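Long-range contacts in enoyl CoA hydratase/isomerase (Crotonase) (Legionella pneumophila subsp. pneumophila, PDB 3I47), which probably catalyses the hydration of enoyl-CoA thioesters or an isomerisation of related acyl-CoA substrates, as other members of the crotonase family do: residues A[14-19]-A[51-56]; A[4-9]-A[34-39]; A[10-15]-A[199-204]; A[42-47]-A[97-102]. All blocks are in the same frame, centred on the assembly; numbering follows the deposited sequence.

Interaction 1 of 4, residues A[14-19]-A[51-56]; sequences VGLLTM and VIVLKA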
loop_
_atom_site.group_PDB
_atom_site.type_symbol
_atom_site.label_atom_id
_atom_site.label_comp_id
_atom_site.label_asym_id
_atom_site.label_seq_id
_atom_site.Cartn_x
_atom_site.Cartn_y
_atom_site.Cartn_z
ATOM N N VAL A 14 -11.065 -9.426 3.903
ATOM C CA VAL A 14 -10.181 -8.622 3.049
ATOM C C VAL A 14 -11.008 -7.597 2.262
ATOM O O VAL A 14 -11.909 -7.962 1.498
ATOM C CB VAL A 14 -9.369 -9.509 2.071
ATOM C CG1 VAL A 14 -8.422 -8.658 1.234
ATOM C CG2 VAL A 14 -8.578 -10.558 2.827
ATOM N N GLY A 15 -10.701 -6.316 2.451
ATOM C CA GLY A 15 -11.346 -5.255 1.662
ATOM C C GLY A 15 -10.549 -5.045 0.396
ATOM O O GLY A 15 -9.336 -4.854 0.455
ATOM N N LEU A 16 -11.225 -5.105 -0.747
ATOM C CA LEU A 16 -10.561 -5.036 -2.047
ATOM C C LEU A 16 -11.003 -3.785 -2.792
ATOM O O LEU A 16 -12.188 -3.638 -3.097
ATOM C CB LEU A 16 -10.926 -6.275 -2.871
ATOM C CG LEU A 16 -10.605 -7.649 -2.277
ATOM C CD1 LEU A 16 -11.420 -8.724 -2.964
ATOM C CD2 LEU A 16 -9.140 -7.930 -2.438
ATOM N N LEU A 17 -10.064 -2.873 -3.044
ATOM C CA LEU A 17 -10.326 -1.690 -3.874
ATOM C C LEU A 17 -9.707 -1.965 -5.220
ATOM O O LEU A 17 -8.503 -2.216 -5.297
ATOM C CB LEU A 17 -9.694 -0.432 -3.267
ATOM C CG LEU A 17 -10.314 0.315 -2.080
ATOM C CD1 LEU A 17 -10.165 -0.442 -0.766
ATOM C CD2 LEU A 17 -9.670 1.686 -1.981
ATOM N N THR A 18 -10.515 -1.928 -6.279
ATOM C CA THR A 18 -10.017 -2.224 -7.622
ATOM C C THR A 18 -10.180 -1.045 -8.583
ATOM O O THR A 18 -11.305 -0.668 -8.931
ATOM C CB THR A 18 -10.712 -3.482 -8.200
ATOM O OG1 THR A 18 -10.578 -4.562 -7.269
ATOM C CG2 THR A 18 -10.088 -3.890 -9.526
ATOM N N MET A 19 -9.057 -0.485 -9.026
ATOM C CA MET A 19 -9.091 0.547 -10.062
ATOM C C MET A 19 -9.578 -0.084 -11.366
ATOM O O MET A 19 -9.029 -1.083 -11.827
ATOM C CB MET A 19 -7.712 1.183 -10.230
ATOM C CG MET A 19 -7.269 2.005 -9.001
ATOM S SD MET A 19 -5.585 2.750 -9.057
ATOM C CE MET A 19 -4.529 1.283 -9.089
ATOM N N VAL A 51 -7.766 -6.718 6.445
ATOM C CA VAL A 51 -6.649 -6.448 5.516
ATOM C C VAL A 51 -7.216 -5.694 4.323
ATOM O O VAL A 51 -8.318 -5.998 3.877
ATOM C CB VAL A 51 -5.975 -7.768 5.044
ATOM C CG1 VAL A 51 -4.870 -7.521 3.983
ATOM C CG2 VAL A 51 -5.396 -8.552 6.251
ATOM N N ILE A 52 -6.466 -4.711 3.833
ATOM C CA ILE A 52 -6.888 -3.912 2.678
ATOM C C ILE A 52 -5.967 -4.152 1.492
ATOM O O ILE A 52 -4.747 -4.077 1.633
ATOM C CB ILE A 52 -6.891 -2.424 3.052
ATOM C CG1 ILE A 52 -7.903 -2.183 4.187
ATOM C CG2 ILE A 52 -7.258 -1.547 1.838
ATOM C CD1 ILE A 52 -7.795 -0.801 4.831
ATOM N N VAL A 53 -6.565 -4.434 0.336
ATOM C CA VAL A 53 -5.819 -4.634 -0.913
ATOM C C VAL A 53 -6.198 -3.568 -1.937
ATOM O O VAL A 53 -7.380 -3.343 -2.189
ATOM C CB VAL A 53 -6.089 -6.047 -1.516
ATOM C CG1 VAL A 53 -5.438 -6.204 -2.875
ATOM C CG2 VAL A 53 -5.572 -7.124 -0.580
ATOM N N LEU A 54 -5.189 -2.904 -2.492
ATOM C CA LEU A 54 -5.376 -2.024 -3.654
ATOM C C LEU A 54 -4.892 -2.760 -4.891
ATOM O O LEU A 54 -3.728 -3.160 -4.965
ATOM C CB LEU A 54 -4.562 -0.731 -3.498
ATOM C CG LEU A 54 -4.643 0.062 -2.183
ATOM C CD1 LEU A 54 -3.773 1.332 -2.268
ATOM C CD2 LEU A 54 -6.093 0.406 -1.793
ATOM N N LYS A 55 -5.781 -2.939 -5.864
ATOM C CA LYS A 55 -5.436 -3.650 -7.089
ATOM C C LYS A 55 -6.091 -2.981 -8.272
ATOM O O LYS A 55 -6.698 -1.924 -8.117
ATOM C CB LYS A 55 -5.809 -5.139 -6.999
ATOM C CG LYS A 55 -7.312 -5.461 -6.832
ATOM C CD LYS A 55 -7.506 -6.976 -6.683
ATOM C CE LYS A 55 -8.960 -7.361 -6.526
ATOM N NZ LYS A 55 -9.699 -7.195 -7.822
ATOM N N ALA A 56 -5.952 -3.588 -9.443
ATOM C CA ALA A 56 -6.395 -2.946 -10.678
ATOM C C ALA A 56 -6.832 -3.982 -11.696
ATOM O O ALA A 56 -6.293 -5.087 -11.742
ATOM C CB ALA A 56 -5.280 -2.072 -11.261
#

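Interaction 2 of 4, residues A[4-9]-A[34-39]; sequences SDLLYE and TEMRIR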
loop_
_atom_site.group_PDB
_atom_site.type_symbol
_atom_site.label_atom_id
_atom_site.label_comp_id
_atom_site.label_asym_id
_atom_site.label_seq_id
_atom_site.Cartn_x
_atom_site.Cartn_y
_atom_site.Cartn_z
ATOM N N SER A 4 -18.431 2.647 -11.672
ATOM C CA SER A 4 -17.622 1.584 -12.256
ATOM C C SER A 4 -16.129 1.892 -12.332
ATOM O O SER A 4 -15.344 1.005 -12.670
ATOM C CB SER A 4 -18.147 1.204 -13.643
ATOM O OG SER A 4 -18.179 2.335 -14.495
ATOM N N ASP A 5 -15.733 3.121 -12.007
ATOM C CA ASP A 5 -14.305 3.486 -12.062
ATOM C C ASP A 5 -13.469 2.860 -10.952
ATOM O O ASP A 5 -12.288 2.561 -11.158
ATOM C CB ASP A 5 -14.116 5.005 -12.050
ATOM C CG ASP A 5 -14.345 5.634 -13.418
ATOM O OD1 ASP A 5 -14.815 4.943 -14.351
ATOM O OD2 ASP A 5 -14.060 6.828 -13.570
ATOM N N LEU A 6 -14.074 2.687 -9.785
ATOM C CA LEU A 6 -13.387 2.095 -8.658
ATOM C C LEU A 6 -14.345 1.138 -7.977
ATOM O O LEU A 6 -15.395 1.561 -7.489
ATOM C CB LEU A 6 -12.914 3.185 -7.698
ATOM C CG LEU A 6 -12.109 2.630 -6.529
ATOM C CD1 LEU A 6 -10.698 2.320 -6.984
ATOM C CD2 LEU A 6 -12.111 3.584 -5.376
ATOM N N LEU A 7 -13.994 -0.145 -7.981
ATOM C CA LEU A 7 -14.814 -1.174 -7.382
ATOM C C LEU A 7 -14.400 -1.408 -5.938
ATOM O O LEU A 7 -13.243 -1.208 -5.579
ATOM C CB LEU A 7 -14.726 -2.477 -8.187
ATOM C CG LEU A 7 -15.019 -2.369 -9.685
ATOM C CD1 LEU A 7 -14.704 -3.681 -10.394
ATOM C CD2 LEU A 7 -16.463 -1.931 -9.951
ATOM N N TYR A 8 -15.357 -1.786 -5.108
ATOM C CA TYR A 8 -15.073 -2.066 -3.700
ATOM C C TYR A 8 -15.893 -3.251 -3.237
ATOM O O TYR A 8 -17.123 -3.245 -3.356
ATOM C CB TYR A 8 -15.361 -0.823 -2.850
ATOM C CG TYR A 8 -15.129 -0.998 -1.371
ATOM C CD1 TYR A 8 -13.907 -1.473 -0.889
ATOM C CD2 TYR A 8 -16.130 -0.675 -0.449
ATOM C CE1 TYR A 8 -13.692 -1.643 0.477
ATOM C CE2 TYR A 8 -15.925 -0.831 0.914
ATOM C CZ TYR A 8 -14.708 -1.316 1.368
ATOM O OH TYR A 8 -14.506 -1.463 2.720
ATOM N N GLU A 9 -15.217 -4.277 -2.724
ATOM C CA GLU A 9 -15.902 -5.443 -2.163
ATOM C C GLU A 9 -15.100 -6.043 -1.018
ATOM O O GLU A 9 -13.891 -5.824 -0.924
ATOM C CB GLU A 9 -16.204 -6.501 -3.236
ATOM C CG GLU A 9 -15.022 -7.336 -3.717
ATOM C CD GLU A 9 -15.454 -8.514 -4.588
ATOM O OE1 GLU A 9 -16.377 -9.259 -4.187
ATOM O OE2 GLU A 9 -14.866 -8.703 -5.675
ATOM N N THR A 34 -10.040 10.720 -5.368
ATOM C CA THR A 34 -11.039 11.027 -4.343
ATOM C C THR A 34 -11.900 9.804 -4.049
ATOM O O THR A 34 -12.156 9.512 -2.879
ATOM C CB THR A 34 -11.913 12.232 -4.780
ATOM O OG1 THR A 34 -11.090 13.399 -4.808
ATOM C CG2 THR A 34 -13.048 12.473 -3.785
ATOM N N GLU A 35 -12.317 9.082 -5.093
ATOM C CA GLU A 35 -13.034 7.808 -4.906
ATOM C C GLU A 35 -12.224 6.854 -4.046
ATOM O O GLU A 35 -12.754 6.221 -3.136
ATOM C CB GLU A 35 -13.334 7.108 -6.227
ATOM C CG GLU A 35 -14.289 7.861 -7.139
ATOM C CD GLU A 35 -15.079 6.934 -8.062
ATOM O OE1 GLU A 35 -15.105 7.206 -9.284
ATOM O OE2 GLU A 35 -15.662 5.948 -7.568
ATOM N N MET A 36 -10.935 6.745 -4.350
ATOM C CA MET A 36 -10.046 5.873 -3.587
ATOM C C MET A 36 -9.986 6.265 -2.120
ATOM O O MET A 36 -10.057 5.395 -1.246
ATOM C CB MET A 36 -8.658 5.806 -4.234
ATOM C CG MET A 36 -8.713 5.175 -5.629
ATOM S SD MET A 36 -7.089 4.963 -6.426
ATOM C CE MET A 36 -6.336 3.844 -5.302
ATOM N N ARG A 37 -9.880 7.566 -1.848
ATOM C CA ARG A 37 -9.862 8.059 -0.459
ATOM C C ARG A 37 -11.108 7.615 0.312
ATOM O O ARG A 37 -11.017 7.145 1.454
ATOM C CB ARG A 37 -9.789 9.588 -0.422
ATOM C CG ARG A 37 -8.456 10.160 -0.851
ATOM C CD ARG A 37 -8.501 11.687 -0.787
ATOM N NE ARG A 37 -8.571 12.171 0.598
ATOM C CZ ARG A 37 -8.817 13.433 0.938
ATOM N NH1 ARG A 37 -9.028 14.352 -0.002
ATOM N NH2 ARG A 37 -8.849 13.781 2.219
ATOM N N ILE A 38 -12.274 7.782 -0.311
ATOM C CA ILE A 38 -13.527 7.443 0.355
ATOM C C ILE A 38 -13.628 5.954 0.638
ATOM O O ILE A 38 -13.965 5.555 1.759
ATOM C CB ILE A 38 -14.757 7.924 -0.452
ATOM C CG1 ILE A 38 -14.745 9.454 -0.523
ATOM C CG2 ILE A 38 -16.055 7.420 0.200
ATOM C CD1 ILE A 38 -15.748 10.059 -1.493
ATOM N N ARG A 39 -13.337 5.131 -0.366
ATOM C CA ARG A 39 -13.418 3.679 -0.172
ATOM C C ARG A 39 -12.392 3.199 0.841
ATOM O O ARG A 39 -12.686 2.315 1.643
ATOM C CB ARG A 39 -13.226 2.920 -1.488
ATOM C CG ARG A 39 -14.234 3.248 -2.568
ATOM C CD ARG A 39 -15.644 3.024 -2.138
ATOM N NE ARG A 39 -16.522 3.159 -3.298
ATOM C CZ ARG A 39 -17.822 2.914 -3.264
ATOM N NH1 ARG A 39 -18.398 2.558 -2.119
ATOM N NH2 ARG A 39 -18.540 3.045 -4.372
HETATM O O HOH W 1 -13.641 8.312 -11.281
HETATM O O HOH W 2 -15.939 3.842 -6.000
HETATM O O HOH W 3 -16.781 4.100 -9.080
#

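Interaction 3 of 4, residues A[10-15]-A[199-204]; sequences IQDKVG and QISNNA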
loop_
_atom_site.group_PDB
_atom_site.type_symbol
_atom_site.label_atom_id
_atom_site.label_comp_id
_atom_site.label_asym_id
_atom_site.label_seq_id
_atom_site.Cartn_x
_atom_site.Cartn_y
_atom_site.Cartn_z
ATOM N N ILE A 10 -15.793 -6.779 -0.153
ATOM C CA ILE A 10 -15.164 -7.477 0.968
ATOM C C ILE A 10 -15.299 -8.987 0.771
ATOM O O ILE A 10 -16.402 -9.484 0.514
ATOM C CB ILE A 10 -15.788 -7.048 2.318
ATOM C CG1 ILE A 10 -15.622 -5.541 2.531
ATOM C CG2 ILE A 10 -15.172 -7.834 3.489
ATOM C CD1 ILE A 10 -16.558 -4.963 3.572
ATOM N N GLN A 11 -14.177 -9.699 0.857
ATOM C CA GLN A 11 -14.140 -11.169 0.832
ATOM C C GLN A 11 -13.339 -11.676 2.030
ATOM O O GLN A 11 -12.192 -11.292 2.181
ATOM C CB GLN A 11 -13.413 -11.679 -0.417
ATOM C CG GLN A 11 -14.076 -11.436 -1.761
ATOM C CD GLN A 11 -13.232 -11.969 -2.922
ATOM O OE1 GLN A 11 -12.400 -12.866 -2.748
ATOM N NE2 GLN A 11 -13.445 -11.411 -4.113
ATOM N N ASP A 12 -13.912 -12.558 2.853
ATOM C CA ASP A 12 -13.145 -13.216 3.945
ATOM C C ASP A 12 -12.211 -12.242 4.708
ATOM O O ASP A 12 -10.993 -12.487 4.851
ATOM C CB ASP A 12 -12.353 -14.432 3.404
ATOM C CG ASP A 12 -11.549 -15.176 4.500
ATOM O OD1 ASP A 12 -12.030 -15.284 5.653
ATOM O OD2 ASP A 12 -10.430 -15.664 4.203
ATOM N N LYS A 13 -12.800 -11.140 5.176
ATOM C CA LYS A 13 -12.128 -10.109 5.979
ATOM C C LYS A 13 -11.069 -9.298 5.230
ATOM O O LYS A 13 -10.308 -8.545 5.848
ATOM C CB LYS A 13 -11.569 -10.693 7.288
ATOM C CG LYS A 13 -12.647 -11.395 8.115
ATOM C CD LYS A 13 -12.162 -11.744 9.511
ATOM C CE LYS A 13 -13.274 -12.411 10.327
ATOM N NZ LYS A 13 -14.477 -11.525 10.502
ATOM N N VAL A 14 -11.065 -9.426 3.903
ATOM C CA VAL A 14 -10.181 -8.622 3.049
ATOM C C VAL A 14 -11.008 -7.597 2.262
ATOM O O VAL A 14 -11.909 -7.962 1.498
ATOM C CB VAL A 14 -9.369 -9.509 2.071
ATOM C CG1 VAL A 14 -8.422 -8.658 1.234
ATOM C CG2 VAL A 14 -8.578 -10.558 2.827
ATOM N N GLY A 15 -10.701 -6.316 2.451
ATOM C CA GLY A 15 -11.346 -5.255 1.662
ATOM C C GLY A 15 -10.549 -5.045 0.396
ATOM O O GLY A 15 -9.336 -4.854 0.455
ATOM N N GLN A 199 -4.281 -15.129 4.495
ATOM C CA GLN A 199 -3.378 -15.639 5.539
ATOM C C GLN A 199 -3.092 -14.616 6.637
ATOM O O GLN A 199 -3.130 -14.945 7.828
ATOM C CB GLN A 199 -2.091 -16.181 4.928
ATOM C CG GLN A 199 -2.304 -17.526 4.244
ATOM C CD GLN A 199 -1.263 -17.840 3.182
ATOM O OE1 GLN A 199 -0.323 -17.071 2.954
ATOM N NE2 GLN A 199 -1.431 -18.986 2.518
ATOM N N ILE A 200 -2.810 -13.376 6.248
ATOM C CA ILE A 200 -2.639 -12.313 7.225
ATOM C C ILE A 200 -3.944 -12.061 8.007
ATOM O O ILE A 200 -3.909 -11.857 9.230
ATOM C CB ILE A 200 -2.123 -11.013 6.540
ATOM C CG1 ILE A 200 -0.743 -11.273 5.919
ATOM C CG2 ILE A 200 -2.047 -9.870 7.539
ATOM C CD1 ILE A 200 -0.244 -10.143 5.014
ATOM N N SER A 201 -5.083 -12.118 7.309
ATOM C CA SER A 201 -6.388 -11.851 7.937
ATOM C C SER A 201 -6.759 -12.941 8.935
ATOM O O SER A 201 -7.607 -12.726 9.795
ATOM C CB SER A 201 -7.500 -11.671 6.890
ATOM O OG SER A 201 -7.941 -12.916 6.372
ATOM N N ASN A 202 -6.105 -14.091 8.824
ATOM C CA ASN A 202 -6.365 -15.190 9.753
ATOM C C ASN A 202 -5.385 -15.291 10.917
ATOM O O ASN A 202 -5.549 -16.130 11.815
ATOM C CB ASN A 202 -6.535 -16.510 8.995
ATOM C CG ASN A 202 -7.794 -16.522 8.149
ATOM O OD1 ASN A 202 -8.882 -16.170 8.624
ATOM N ND2 ASN A 202 -7.658 -16.901 6.890
ATOM N N ASN A 203 -4.378 -14.427 10.931
ATOM C CA ASN A 203 -3.539 -14.294 12.115
ATOM C C ASN A 203 -4.315 -13.494 13.169
ATOM O O ASN A 203 -5.293 -12.807 12.847
ATOM C CB ASN A 203 -2.205 -13.610 11.781
ATOM C CG ASN A 203 -1.301 -14.461 10.880
ATOM O OD1 ASN A 203 -0.458 -13.932 10.138
ATOM N ND2 ASN A 203 -1.478 -15.771 10.932
ATOM N N ALA A 204 -3.892 -13.586 14.428
ATOM C CA ALA A 204 -4.596 -12.886 15.509
ATOM C C ALA A 204 -4.675 -11.392 15.223
ATOM O O ALA A 204 -3.668 -10.741 15.019
ATOM C CB ALA A 204 -3.911 -13.138 16.835
#

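Interaction 4 of 4, residues A[42-47]-A[97-102]; sequences SAINDT and QSPKPT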
loop_
_atom_site.group_PDB
_atom_site.type_symbol
_atom_site.label_atom_id
_atom_site.label_comp_id
_atom_site.label_asym_id
_atom_site.label_seq_id
_atom_site.Cartn_x
_atom_site.Cartn_y
_atom_site.Cartn_z
ATOM N N SER A 42 -13.666 3.927 4.290
ATOM C CA SER A 42 -14.690 2.949 4.641
ATOM C C SER A 42 -14.057 1.639 5.121
ATOM O O SER A 42 -14.455 1.090 6.162
ATOM C CB SER A 42 -15.601 2.699 3.446
ATOM O OG SER A 42 -16.354 3.857 3.140
ATOM N N ALA A 43 -13.060 1.153 4.384
ATOM C CA ALA A 43 -12.409 -0.116 4.720
ATOM C C ALA A 43 -11.668 -0.021 6.054
ATOM O O ALA A 43 -11.723 -0.944 6.882
ATOM C CB ALA A 43 -11.444 -0.529 3.589
ATOM N N ILE A 44 -10.985 1.101 6.267
ATOM C CA ILE A 44 -10.237 1.318 7.514
ATOM C C ILE A 44 -11.172 1.316 8.724
ATOM O O ILE A 44 -10.804 0.824 9.799
ATOM C CB ILE A 44 -9.396 2.621 7.453
ATOM C CG1 ILE A 44 -8.198 2.422 6.519
ATOM C CG2 ILE A 44 -8.923 3.058 8.859
ATOM C CD1 ILE A 44 -7.420 3.700 6.225
ATOM N N ASN A 45 -12.390 1.820 8.536
ATOM C CA ASN A 45 -13.343 1.963 9.636
ATOM C C ASN A 45 -14.354 0.819 9.745
ATOM O O ASN A 45 -15.200 0.819 10.654
ATOM C CB ASN A 45 -14.042 3.331 9.552
ATOM C CG ASN A 45 -13.090 4.481 9.845
ATOM O OD1 ASN A 45 -12.806 5.307 8.979
ATOM N ND2 ASN A 45 -12.571 4.520 11.059
ATOM N N ASP A 46 -14.253 -0.156 8.842
ATOM C CA ASP A 46 -15.153 -1.316 8.836
ATOM C C ASP A 46 -14.579 -2.459 9.673
ATOM O O ASP A 46 -13.565 -3.050 9.312
ATOM C CB ASP A 46 -15.395 -1.791 7.400
ATOM C CG ASP A 46 -16.522 -2.812 7.289
ATOM O OD1 ASP A 46 -16.946 -3.393 8.313
ATOM O OD2 ASP A 46 -16.990 -3.040 6.156
ATOM N N THR A 47 -15.243 -2.780 10.782
ATOM C CA THR A 47 -14.772 -3.854 11.655
ATOM C C THR A 47 -14.785 -5.230 10.978
ATOM O O THR A 47 -14.139 -6.158 11.466
ATOM C CB THR A 47 -15.563 -3.927 12.994
ATOM O OG1 THR A 47 -16.950 -4.097 12.715
ATOM C CG2 THR A 47 -15.360 -2.666 13.819
ATOM N N GLN A 97 -1.181 5.683 7.237
ATOM C CA GLN A 97 -1.723 5.758 8.600
ATOM C C GLN A 97 -2.692 4.628 8.968
ATOM O O GLN A 97 -3.111 4.532 10.129
ATOM C CB GLN A 97 -2.423 7.103 8.813
ATOM C CG GLN A 97 -1.458 8.278 8.929
ATOM C CD GLN A 97 -0.702 8.272 10.250
ATOM O OE1 GLN A 97 -1.309 8.302 11.326
ATOM N NE2 GLN A 97 0.621 8.233 10.176
ATOM N N SER A 98 -3.052 3.778 8.007
ATOM C CA SER A 98 -3.944 2.648 8.278
ATOM C C SER A 98 -3.377 1.777 9.394
ATOM O O SER A 98 -2.242 1.325 9.278
ATOM C CB SER A 98 -4.080 1.766 7.039
ATOM O OG SER A 98 -4.834 0.588 7.346
ATOM N N PRO A 99 -4.167 1.513 10.449
ATOM C CA PRO A 99 -3.689 0.555 11.464
ATOM C C PRO A 99 -3.735 -0.877 10.939
ATOM O O PRO A 99 -3.033 -1.748 11.466
ATOM C CB PRO A 99 -4.686 0.704 12.622
ATOM C CG PRO A 99 -5.586 1.825 12.266
ATOM C CD PRO A 99 -5.455 2.130 10.801
ATOM N N LYS A 100 -4.575 -1.117 9.935
ATOM C CA LYS A 100 -4.699 -2.440 9.305
ATOM C C LYS A 100 -3.627 -2.645 8.223
ATOM O O LYS A 100 -3.187 -1.675 7.578
ATOM C CB LYS A 100 -6.088 -2.593 8.670
ATOM C CG LYS A 100 -7.218 -2.325 9.652
ATOM C CD LYS A 100 -8.575 -2.396 8.993
ATOM C CE LYS A 100 -9.627 -2.128 10.049
ATOM N NZ LYS A 100 -11.020 -2.244 9.550
ATOM N N PRO A 101 -3.209 -3.907 8.000
ATOM C CA PRO A 101 -2.255 -4.198 6.914
ATOM C C PRO A 101 -2.785 -3.753 5.561
ATOM O O PRO A 101 -3.967 -3.951 5.255
ATOM C CB PRO A 101 -2.141 -5.720 6.923
ATOM C CG PRO A 101 -2.560 -6.125 8.310
ATOM C CD PRO A 101 -3.545 -5.106 8.796
ATOM N N THR A 102 -1.908 -3.148 4.767
ATOM C CA THR A 102 -2.255 -2.708 3.410
ATOM C C THR A 102 -1.347 -3.373 2.380
ATOM O O THR A 102 -0.133 -3.500 2.591
ATOM C CB THR A 102 -2.136 -1.190 3.272
ATOM O OG1 THR A 102 -0.833 -0.776 3.686
ATOM C CG2 THR A 102 -3.188 -0.484 4.122
#

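Interaction 1 of 4, residues A[14-19]-A[51-56]
V53 wedges its branched end into the notch between V14 and L16, its CG2 meeting V14 CG1 at 3.7 Å while L16 CD2 reaches over to V53 CB, also at 3.7 Å. Valine suits this place because its bulk sits close to the backbone; the longer L16 can then lie beside it, both pointing the same way. Helix 189-201 closes over this face through A197 and L194.

On the opposite face G15 raises no bump, and I52 stands beside it with its CG2 4.1 Å from L17 CD1. L17 fills the next step, its CD2 lying 3.8 Å from L54 CD2. M19 is bent at its last torsion (chi3 -65°), which brings CE to 4.1 Å from the CB of A56, whose small size leaves room for it. Helix 30-45 covers this side.

K55 returns to the V14 face. Its CG lies between the backbone N and the carbonyl carbon (chi1 63°), and a bend at chi4 sets NZ 2.8 Å from T18 OG1 in a hydrogen bond. Its CE also brushes L16 CD2: the methylene part of the chain meets leucine and the charged tip meets the hydroxyl.

Five backbone hydrogen bonds, from G15 N to V51 O through to M19 N to K55 O, run between neighbouring parallel strands. With helix 30-45 connecting them, these strands form a beta-alpha-beta crossover in the core sheet of the crotonase fold.

Interaction 2 of 4, residues A[4-9]-A[34-39]
Strand 6-9, which turns L6 and Y8 toward E35, M36 and R39, runs almost parallel to helix 34-39, with N-to-C directions 10° apart and axes 9.3 Å apart at their closest. It belongs to strand 6-11, one of the two edge strands of the crotonase sheet, packing against the crossover helix 30-45.

L6 is the buried plug. Its CG is anti to the backbone N (chi1 -177°), and its two methyls reach different places on the helix: CD2 rests 3.5 Å from E35 O and equally 3.5 Å from R39 CG, while CD1 touches M36 CG at 3.7 Å. A branched leucine can thus fill the groove between successive helical turns, and the side chain of M36, touching through its CG methylene, crosses it at about a right angle.

Y8 lies farther along the strand, where R39 bends at chi2 and passes its aliphatic part across, CD being 3.9 Å from Y8 CB. The ring and guanidinium planes are 32° apart, and R39 O sits over one ring face, offset toward the rim.

Polar groups and waters gather beside L6. D5 makes a salt bridge to R21, which would ease its closeness to the like-charged E35. One water donates to both carboxylates, 2.8 Å from D5 OD2 and 2.7 Å from E35 OE1. A second, lying near L6 O and E35 OE2, accepts a hydrogen bond from R39 NE at 2.8 Å, in the guanidinium plane.

Interaction 3 of 4, residues A[10-15]-A[199-204]
S201, at the end of helix 189-201, is the first residue of 199-204 to meet the beta turn from Q11 to V14, which has D12 and K13 at its centre. Its CB lies 4.2 Å from K13 CB, and its OG comes within 3.4 Å of D12 O and 4.3 Å of V14 CG2. The hydroxyl is spent on its own helix: OG sits between the backbone N and the carbonyl carbon (chi1 78°) and donates to S198 O. A small residue that satisfies itself in this way suits a buried helix end lying next to a hairpin. S201 O is taken up by R50, whose backbone also bonds to K13.

N202 follows, and its ND2 approaches D12 OD2 no closer than 4.1 Å, the side chains crossing at about a right angle. D12 OD2 makes a weak hydrogen bond to S198 OG, while N202 O accepts from W259. Beyond this point the chain leads off to A204, the N-cap of helix 205-218.

Opposite, D12 and K13 both have positive phi (43° and 68°), and V14 N bonds to Q11 O at 2.8 Å. That is the signature of a type I' two-residue beta-hairpin, here linking the first two strands of the crotonase sheet.

Interaction 4 of 4, residues A[42-47]-A[97-102]
K100 NZ reaches into a group of backbone carbonyls, donating a hydrogen bond to A43 O at 3.0 Å and a weak one to I44 O at 3.1 Å, with a further bond to V49 O. D46 O also lies close, 2.7 Å from the same NZ. The arrangement is a lysine set at the C-terminal end of the crossover helix 30-45 of the crotonase fold, where the last-turn carbonyls lack the full set of helical N-H donors; A43 O, which also takes a weak bond from D46 N, and I44 O are met by the ammonium group, whose positive charge should be favoured by the helix dipole.

Lysine suits the place because its side chain, extended beyond CG, spans the distance from the loop to the helix end. The bond to A43 O approaches in the carbonyl plane, with a C=O...N angle of 153°. The D46 carboxylate is not the partner: OD1 stays 6.2 Å from K100 NZ and accepts from N48 N instead.

Beside this polar site I44 provides the apolar contact. Its CG2 meets P99 CD at 4.1 Å, the two side chains crossing at about a right angle, while its CD1 lies 3.9 Å from S98 CB. The rigid proline ring offers a firm surface to CG2, and the small S98 lets CD1 lie close, its OG being anti to the backbone N (chi1 174°). That hydroxyl braces the loop itself, donating to K100 O at 2.8 Å with a C=O...O angle of 118°.

Interaction 1 is the core of the set, an almost wholly buried strand pairing held by regular backbone bonds and aliphatic side chains, with a single lysine-threonine bond. The others sit round it, partly buried and more polar. Interactions 2 and 4 both use helix 30-45, which connects the strands of interaction 1: one rests its middle on the edge strand through leucine and bridging waters, the other ties its C-terminal end to the loop before strand 102-106 through a lysine. Interaction 3 shares V14 and G15 with interaction 1 but lies at the hairpin end, where loose van der Waals contact replaces direct hydrogen bonding. I52 of interaction 1 packs on A43 and I44 of interaction 4.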